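Local coordinates for protein PA0821 (PDB 7DRG) that probably acts as the immunity protein (antitoxin) that protects Pseudomonas aeruginosa from a putative VRR-NUC nuclease effector of its type VI secretion system, at residues B[159-164]-B[354-360]. Residues are numbered along the deposited sequence; the frame is centred on the assembly and turned at random.
Sequences PLDFLQ and ATNTLPE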
loop_
_atom_site.group_PDB
_atom_site.type_symbol
_atom_site.label_atom_id
_atom_site.label_comp_id
_atom_site.label_asym_id
_atom_site.label_seq_id
_atom_site.Cartn_x
_atom_site.Cartn_y
_atom_site.Cartn_z
ATOM N N PRO B 159 -23.186 -9.936 17.020
ATOM C CA PRO B 159 -21.782 -10.354 17.185
ATOM C C PRO B 159 -21.579 -11.838 17.460
ATOM O O PRO B 159 -20.425 -12.289 17.446
ATOM C CB PRO B 159 -21.298 -9.499 18.369
ATOM C CG PRO B 159 -22.527 -9.084 19.073
ATOM C CD PRO B 159 -23.603 -8.965 18.045
ATOM N N LEU B 160 -22.636 -12.610 17.712
ATOM C CA LEU B 160 -22.477 -14.040 17.941
ATOM C C LEU B 160 -22.890 -14.893 16.748
ATOM O O LEU B 160 -22.667 -16.107 16.775
ATOM C CB LEU B 160 -23.276 -14.479 19.177
ATOM C CG LEU B 160 -22.890 -13.753 20.466
ATOM C CD1 LEU B 160 -23.652 -14.351 21.630
ATOM C CD2 LEU B 160 -21.389 -13.829 20.713
ATOM N N ASP B 161 -23.460 -14.299 15.697
ATOM C CA ASP B 161 -24.056 -15.112 14.635
ATOM C C ASP B 161 -22.997 -15.801 13.775
ATOM O O ASP B 161 -23.060 -17.017 13.560
ATOM C CB ASP B 161 -24.973 -14.259 13.759
ATOM C CG ASP B 161 -26.318 -13.989 14.402
ATOM O OD1 ASP B 161 -26.489 -14.299 15.605
ATOM O OD2 ASP B 161 -27.212 -13.478 13.694
ATOM N N PHE B 162 -22.038 -15.037 13.240
ATOM C CA PHE B 162 -20.990 -15.654 12.433
ATOM C C PHE B 162 -20.197 -16.658 13.258
ATOM O O PHE B 162 -19.896 -17.765 12.794
ATOM C CB PHE B 162 -20.067 -14.579 11.851
ATOM C CG PHE B 162 -18.885 -15.134 11.113
ATOM C CD1 PHE B 162 -17.742 -15.515 11.796
ATOM C CD2 PHE B 162 -18.919 -15.291 9.735
ATOM C CE1 PHE B 162 -16.661 -16.046 11.136
ATOM C CE2 PHE B 162 -17.827 -15.814 9.061
ATOM C CZ PHE B 162 -16.704 -16.196 9.758
ATOM N N LEU B 163 -19.845 -16.283 14.490
ATOM C CA LEU B 163 -19.110 -17.189 15.357
ATOM C C LEU B 163 -19.859 -18.508 15.543
ATOM O O LEU B 163 -19.262 -19.585 15.444
ATOM C CB LEU B 163 -18.869 -16.492 16.699
ATOM C CG LEU B 163 -18.268 -17.304 17.836
ATOM C CD1 LEU B 163 -16.917 -17.849 17.437
ATOM C CD2 LEU B 163 -18.165 -16.414 19.078
ATOM N N GLN B 164 -21.173 -18.441 15.782
ATOM C CA GLN B 164 -21.970 -19.655 15.917
ATOM C C GLN B 164 -21.927 -20.497 14.644
ATOM O O GLN B 164 -21.832 -21.728 14.709
ATOM C CB GLN B 164 -23.414 -19.295 16.268
ATOM C CG GLN B 164 -24.270 -20.500 16.615
ATOM C CD GLN B 164 -23.903 -21.098 17.961
ATOM O OE1 GLN B 164 -24.066 -20.455 19.004
ATOM N NE2 GLN B 164 -23.387 -22.322 17.947
ATOM N N ALA B 354 -19.865 -12.415 27.986
ATOM C CA ALA B 354 -21.019 -13.117 27.439
ATOM C C ALA B 354 -21.560 -12.475 26.168
ATOM O O ALA B 354 -22.344 -13.115 25.461
ATOM C CB ALA B 354 -22.126 -13.198 28.490
ATOM N N THR B 355 -21.174 -11.240 25.858
ATOM C CA THR B 355 -21.667 -10.576 24.659
ATOM C C THR B 355 -20.848 -10.887 23.417
ATOM O O THR B 355 -21.319 -10.610 22.310
ATOM C CB THR B 355 -21.701 -9.055 24.852
ATOM O OG1 THR B 355 -20.365 -8.544 24.921
ATOM C CG2 THR B 355 -22.449 -8.696 26.131
ATOM N N ASN B 356 -19.641 -11.445 23.555
ATOM C CA ASN B 356 -18.780 -11.632 22.390
ATOM C C ASN B 356 -18.180 -13.034 22.292
ATOM O O ASN B 356 -17.345 -13.279 21.410
ATOM C CB ASN B 356 -17.671 -10.566 22.359
ATOM C CG ASN B 356 -16.861 -10.515 23.639
ATOM O OD1 ASN B 356 -16.608 -11.537 24.269
ATOM N ND2 ASN B 356 -16.455 -9.313 24.033
ATOM N N THR B 357 -18.606 -13.970 23.140
ATOM C CA THR B 357 -18.217 -15.370 23.046
ATOM C C THR B 357 -19.473 -16.226 23.097
ATOM O O THR B 357 -20.534 -15.767 23.528
ATOM C CB THR B 357 -17.270 -15.808 24.181
ATOM O OG1 THR B 357 -17.908 -15.596 25.448
ATOM C CG2 THR B 357 -15.972 -15.030 24.138
ATOM N N LEU B 358 -19.338 -17.492 22.658
ATOM C CA LEU B 358 -20.438 -18.437 22.830
ATOM C C LEU B 358 -20.397 -19.029 24.237
ATOM O O LEU B 358 -19.316 -19.254 24.787
ATOM C CB LEU B 358 -20.361 -19.565 21.810
ATOM C CG LEU B 358 -20.284 -19.170 20.337
ATOM C CD1 LEU B 358 -20.270 -20.428 19.485
ATOM C CD2 LEU B 358 -21.450 -18.279 19.948
ATOM N N PRO B 359 -21.559 -19.295 24.836
ATOM C CA PRO B 359 -21.570 -19.878 26.186
ATOM C C PRO B 359 -20.848 -21.214 26.293
ATOM O O PRO B 359 -20.420 -21.580 27.393
ATOM C CB PRO B 359 -23.068 -20.023 26.502
ATOM C CG PRO B 359 -23.788 -19.814 25.193
ATOM C CD PRO B 359 -22.904 -18.923 24.377
ATOM N N GLU B 360 -20.679 -21.946 25.197
ATOM C CA GLU B 360 -20.052 -23.259 25.263
ATOM C C GLU B 360 -18.531 -23.196 25.305
ATOM O O GLU B 360 -17.890 -24.255 25.273
ATOM C CB GLU B 360 -20.504 -24.115 24.083
ATOM C CG GLU B 360 -19.925 -23.712 22.740
ATOM C CD GLU B 360 -20.623 -24.414 21.591
ATOM O OE1 GLU B 360 -21.795 -24.078 21.315
ATOM O OE2 GLU B 360 -20.006 -25.308 20.973
HETATM O O HOH W 1 -18.193 -12.003 18.972
#
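Thr355 meets Pro159 and Leu160 through its carbonyl. Leu160 CD2 lies 3.6 Å from Thr355 O, and Pro159 CG comes close to the same oxygen. The Thr355 hydroxyl turns back to Asp353 and is hydrogen-bonded there. At Asn356 a water joins the two backbones. It donates to Pro159 O at 2.7 Å and to Asn356 O at 2.9 Å. Each carbonyl has a second donor, Gln155 for Pro159 and Gln271 for Asn356. Thr357 O then approaches Leu160 CD2 from another direction, at 3.5 Å, and the methyl is set among backbone carbonyls. Leu358 is the main apolar residue of the loop. Its CG packs 3.7 Å from Leu163 CD2, and the two side chains run past each other in opposite directions. Leu163 reaches this place because its CG is anti to the backbone N (chi1 172°). The flat face of the Gln164 amide lies over the methyls of Leu358, with OE1 3.5 Å from Leu358 CD2. A bend at chi2 (72°) turns the amide toward Leu358, and its NE2 bonds to Asp168. Glu360 ends beside this amide without bonding to it, and its OE2 forms a salt bridge with Arg171. The contact is tertiary packing of the irregular C-terminal tail against Leu160, just ahead of helix 161-173, and Leu163 on its first turn, linked through one water and fastened by Tyr262 and Gln271 to strands 259-264 and 267-272.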